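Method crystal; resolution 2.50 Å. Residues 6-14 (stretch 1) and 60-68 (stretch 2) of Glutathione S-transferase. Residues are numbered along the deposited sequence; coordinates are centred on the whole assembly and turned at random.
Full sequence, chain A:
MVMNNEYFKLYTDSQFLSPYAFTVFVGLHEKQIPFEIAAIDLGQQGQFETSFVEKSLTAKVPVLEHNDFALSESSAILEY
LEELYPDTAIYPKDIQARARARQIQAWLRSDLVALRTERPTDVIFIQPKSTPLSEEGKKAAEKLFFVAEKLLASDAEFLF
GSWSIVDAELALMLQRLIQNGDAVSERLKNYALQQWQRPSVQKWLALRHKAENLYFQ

Stretch 1 (6-14) EYFKLYTDS
Stretch 2 (60-68) KVPVLEHND

Two antiparallel strands of the glutathione S-transferase, Phe8 to Asp13 and a second ending at His66, lie side by side, their axes 4.7 Å apart at closest approach and their directions 165° apart. Phe8 pairs with His66 (CA to CA 4.6 Å), Lys9 with Glu65 (CA to CA 5.0 Å) and Leu10 with Leu64 (CA to CA 4.8 Å); from Phe8 to Tyr11 and from Val63 to His66 the backbone is extended, phi -101° to -130° and psi 103° to 136°. The Lys9–Glu65 pair carries the two shortest backbone hydrogen bonds: Lys9 N to Glu65 O and Glu65 N to Lys9 O are both 2.8 Å, with N-H...O angles of 164°. Tyr11 N donates to Val63 O at 2.9 Å, whereas the return bond from Val63 N to Tyr11 O is weak at 3.5 Å. Between these rungs CA-H groups face carbonyls, as in Phe8 CA to Glu65 O, 3.2 Å.

Phe8, Leu10, Leu64 and His66 share one sheet face. Phe8 (m, chi2 -78°) and His66 (t, chi2 -144°) turn their rings into an offset stack, planes 3° apart and centroids 4.2 Å apart; Phe8 CZ lies 3.4 Å from His66 CD2. His66 ND1 is hydrogen-bonded elsewhere in the structure, so the imidazole combines stacking with a polar contact. Leu64 (t, chi2 71°) places its CD2 at the edge of the Phe8 ring, 4.2 Å from Phe8 CD1. Leu10, also t with chi2 62°, sends CD1 to 3.9 Å from Pro62 CB, an apolar contact between two buried residues, in keeping with their aliphatic side chains.

Lys9, Tyr11, Val63 and Glu65 occupy the other face. Tyr11 (m, chi2 69°) and Glu65 (m, t, chi3 -15°) converge diagonally across the register at their ends, and Tyr11 OH makes a weak hydrogen bond to Glu65 OE1 at 2.9 Å. The long side chains let polar tips meet on this partly exposed face, while Tyr11 CB remains 4.3 Å from Val63 CB. Lys9 starts t, t and its end leads away.

At one end Asn67 adopts phi 53°, psi -119°. Its N donates to Tyr7 O at 3.0 Å; although its CA-to-CB bond points away, the m side chain (chi2 -31°) brings OD1 back to accept a weak bond from Tyr7 N at 3.2 Å. At the other end a cis peptide precedes Pro62 (C-gamma endo), and Val61 (m) points toward stretch 1, with CG2 3.7 Å from Asp13 N and CG1 3.8 Å from Thr12 C. Together the stretches bury 740 Å², both sides summed.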

# COMPACT_ATOMS: atom_id res chain seq x y z
N GLU A 6 -17.13 7.72 18.77
CA GLU A 6 -18.11 7.20 19.73
C GLU A 6 -18.68 5.85 19.30
O GLU A 6 -19.14 5.08 20.14
CB GLU A 6 -19.23 8.22 19.96
CG GLU A 6 -20.06 7.95 21.22
CD GLU A 6 -19.28 8.18 22.51
OE1 GLU A 6 -18.43 9.10 22.54
OE2 GLU A 6 -19.51 7.44 23.50
N TYR A 7 -18.68 5.57 18.00
CA TYR A 7 -19.08 4.26 17.49
C TYR A 7 -18.06 3.74 16.45
O TYR A 7 -17.88 4.33 15.38
CB TYR A 7 -20.49 4.31 16.87
CG TYR A 7 -20.84 3.10 16.01
CD1 TYR A 7 -20.99 1.84 16.56
CD2 TYR A 7 -21.03 3.24 14.63
CE1 TYR A 7 -21.31 0.74 15.78
CE2 TYR A 7 -21.35 2.15 13.83
CZ TYR A 7 -21.49 0.89 14.41
OH TYR A 7 -21.81 -0.21 13.63
N PHE A 8 -17.41 2.63 16.79
CA PHE A 8 -16.39 2.03 15.92
C PHE A 8 -16.73 0.57 15.73
O PHE A 8 -16.91 -0.16 16.70
CB PHE A 8 -15.01 2.12 16.57
CG PHE A 8 -14.35 3.46 16.44
CD1 PHE A 8 -13.73 3.83 15.25
CD2 PHE A 8 -14.31 4.34 17.52
CE1 PHE A 8 -13.10 5.07 15.13
CE2 PHE A 8 -13.68 5.58 17.41
CZ PHE A 8 -13.07 5.94 16.21
N LYS A 9 -16.80 0.11 14.49
CA LYS A 9 -16.98 -1.31 14.25
C LYS A 9 -15.97 -1.86 13.23
O LYS A 9 -15.75 -1.24 12.19
CB LYS A 9 -18.41 -1.62 13.80
CG LYS A 9 -18.68 -3.11 13.71
CD LYS A 9 -20.07 -3.42 13.24
CE LYS A 9 -20.80 -4.27 14.24
NZ LYS A 9 -21.02 -3.50 15.49
N LEU A 10 -15.37 -3.01 13.53
CA LEU A 10 -14.38 -3.65 12.67
C LEU A 10 -14.94 -4.89 11.99
O LEU A 10 -15.43 -5.78 12.67
CB LEU A 10 -13.12 -4.01 13.46
CG LEU A 10 -12.04 -4.82 12.73
CD1 LEU A 10 -11.47 -4.06 11.51
CD2 LEU A 10 -10.94 -5.22 13.66
N TYR A 11 -14.86 -4.96 10.66
CA TYR A 11 -15.33 -6.15 9.95
C TYR A 11 -14.16 -7.03 9.51
O TYR A 11 -13.26 -6.58 8.80
CB TYR A 11 -16.23 -5.79 8.76
CG TYR A 11 -17.49 -5.05 9.16
CD1 TYR A 11 -17.41 -3.75 9.65
CD2 TYR A 11 -18.75 -5.64 9.06
CE1 TYR A 11 -18.53 -3.06 10.03
CE2 TYR A 11 -19.88 -4.96 9.44
CZ TYR A 11 -19.77 -3.67 9.93
OH TYR A 11 -20.89 -2.95 10.31
N THR A 12 -14.17 -8.28 9.95
CA THR A 12 -13.14 -9.23 9.56
C THR A 12 -13.73 -10.37 8.71
O THR A 12 -14.94 -10.50 8.61
CB THR A 12 -12.47 -9.86 10.79
OG1 THR A 12 -11.39 -10.70 10.37
CG2 THR A 12 -13.47 -10.68 11.57
N ASP A 13 -12.87 -11.18 8.10
CA ASP A 13 -13.34 -12.40 7.45
C ASP A 13 -13.77 -13.37 8.55
O ASP A 13 -13.23 -13.35 9.65
CB ASP A 13 -12.25 -13.02 6.59
CG ASP A 13 -11.01 -13.40 7.38
OD1 ASP A 13 -10.42 -12.52 8.04
OD2 ASP A 13 -10.61 -14.58 7.33
N SER A 14 -14.74 -14.23 8.26
CA SER A 14 -15.34 -15.08 9.28
C SER A 14 -14.35 -16.08 9.89
O SER A 14 -14.56 -16.58 11.00
CB SER A 14 -16.53 -15.84 8.70
OG SER A 14 -16.10 -16.84 7.79
N LYS A 60 -12.57 -5.27 -0.00
CA LYS A 60 -12.28 -6.40 0.89
C LYS A 60 -12.22 -6.03 2.37
O LYS A 60 -12.01 -4.87 2.72
CB LYS A 60 -10.93 -7.03 0.53
CG LYS A 60 -10.71 -7.26 -0.95
CD LYS A 60 -10.10 -8.63 -1.21
CE LYS A 60 -9.54 -8.73 -2.62
NZ LYS A 60 -10.53 -8.35 -3.67
N VAL A 61 -12.36 -7.04 3.24
CA VAL A 61 -12.04 -6.86 4.65
C VAL A 61 -10.56 -6.51 4.77
O VAL A 61 -9.75 -6.97 3.97
CB VAL A 61 -12.36 -8.13 5.52
CG1 VAL A 61 -13.80 -8.57 5.35
CG2 VAL A 61 -11.42 -9.27 5.22
N PRO A 62 -10.19 -5.69 5.77
CA PRO A 62 -11.04 -5.13 6.83
C PRO A 62 -11.76 -3.84 6.41
O PRO A 62 -11.27 -3.08 5.58
CB PRO A 62 -10.04 -4.80 7.92
CG PRO A 62 -8.82 -4.38 7.15
CD PRO A 62 -8.77 -5.36 6.00
N VAL A 63 -12.91 -3.61 7.02
CA VAL A 63 -13.63 -2.38 6.88
C VAL A 63 -13.81 -1.84 8.28
O VAL A 63 -14.12 -2.59 9.20
CB VAL A 63 -15.00 -2.59 6.24
CG1 VAL A 63 -15.76 -1.28 6.19
CG2 VAL A 63 -14.83 -3.14 4.86
N LEU A 64 -13.57 -0.54 8.44
CA LEU A 64 -13.81 0.11 9.72
C LEU A 64 -14.96 1.08 9.57
O LEU A 64 -14.91 1.99 8.74
CB LEU A 64 -12.58 0.86 10.20
CG LEU A 64 -12.77 1.54 11.55
CD1 LEU A 64 -12.83 0.49 12.66
CD2 LEU A 64 -11.69 2.58 11.82
N GLU A 65 -16.01 0.88 10.36
CA GLU A 65 -17.08 1.87 10.39
C GLU A 65 -16.89 2.72 11.63
O GLU A 65 -16.64 2.21 12.72
CB GLU A 65 -18.46 1.21 10.32
CG GLU A 65 -18.59 0.32 9.07
CD GLU A 65 -20.01 -0.20 8.82
OE1 GLU A 65 -20.84 -0.12 9.76
OE2 GLU A 65 -20.27 -0.70 7.68
N HIS A 66 -16.94 4.03 11.41
CA HIS A 66 -16.87 5.01 12.47
C HIS A 66 -18.05 5.94 12.26
O HIS A 66 -18.02 6.78 11.36
CB HIS A 66 -15.56 5.79 12.40
CG HIS A 66 -15.48 6.92 13.39
ND1 HIS A 66 -14.87 8.12 13.10
CD2 HIS A 66 -15.94 7.03 14.66
CE1 HIS A 66 -14.95 8.92 14.15
NE2 HIS A 66 -15.59 8.28 15.11
N ASN A 67 -19.08 5.76 13.08
CA ASN A 67 -20.34 6.47 12.90
C ASN A 67 -20.87 6.31 11.48
O ASN A 67 -21.12 5.18 11.03
CB ASN A 67 -20.20 7.95 13.31
CG ASN A 67 -19.74 8.11 14.77
OD1 ASN A 67 -20.05 7.29 15.63
ND2 ASN A 67 -18.99 9.18 15.04
N ASP A 68 -21.02 7.41 10.75
CA ASP A 68 -21.59 7.34 9.42
C ASP A 68 -20.56 7.13 8.31
O ASP A 68 -20.87 7.25 7.13
CB ASP A 68 -22.40 8.60 9.12
CG ASP A 68 -23.58 8.32 8.23
OD1 ASP A 68 -23.85 7.12 8.00
OD2 ASP A 68 -24.24 9.28 7.77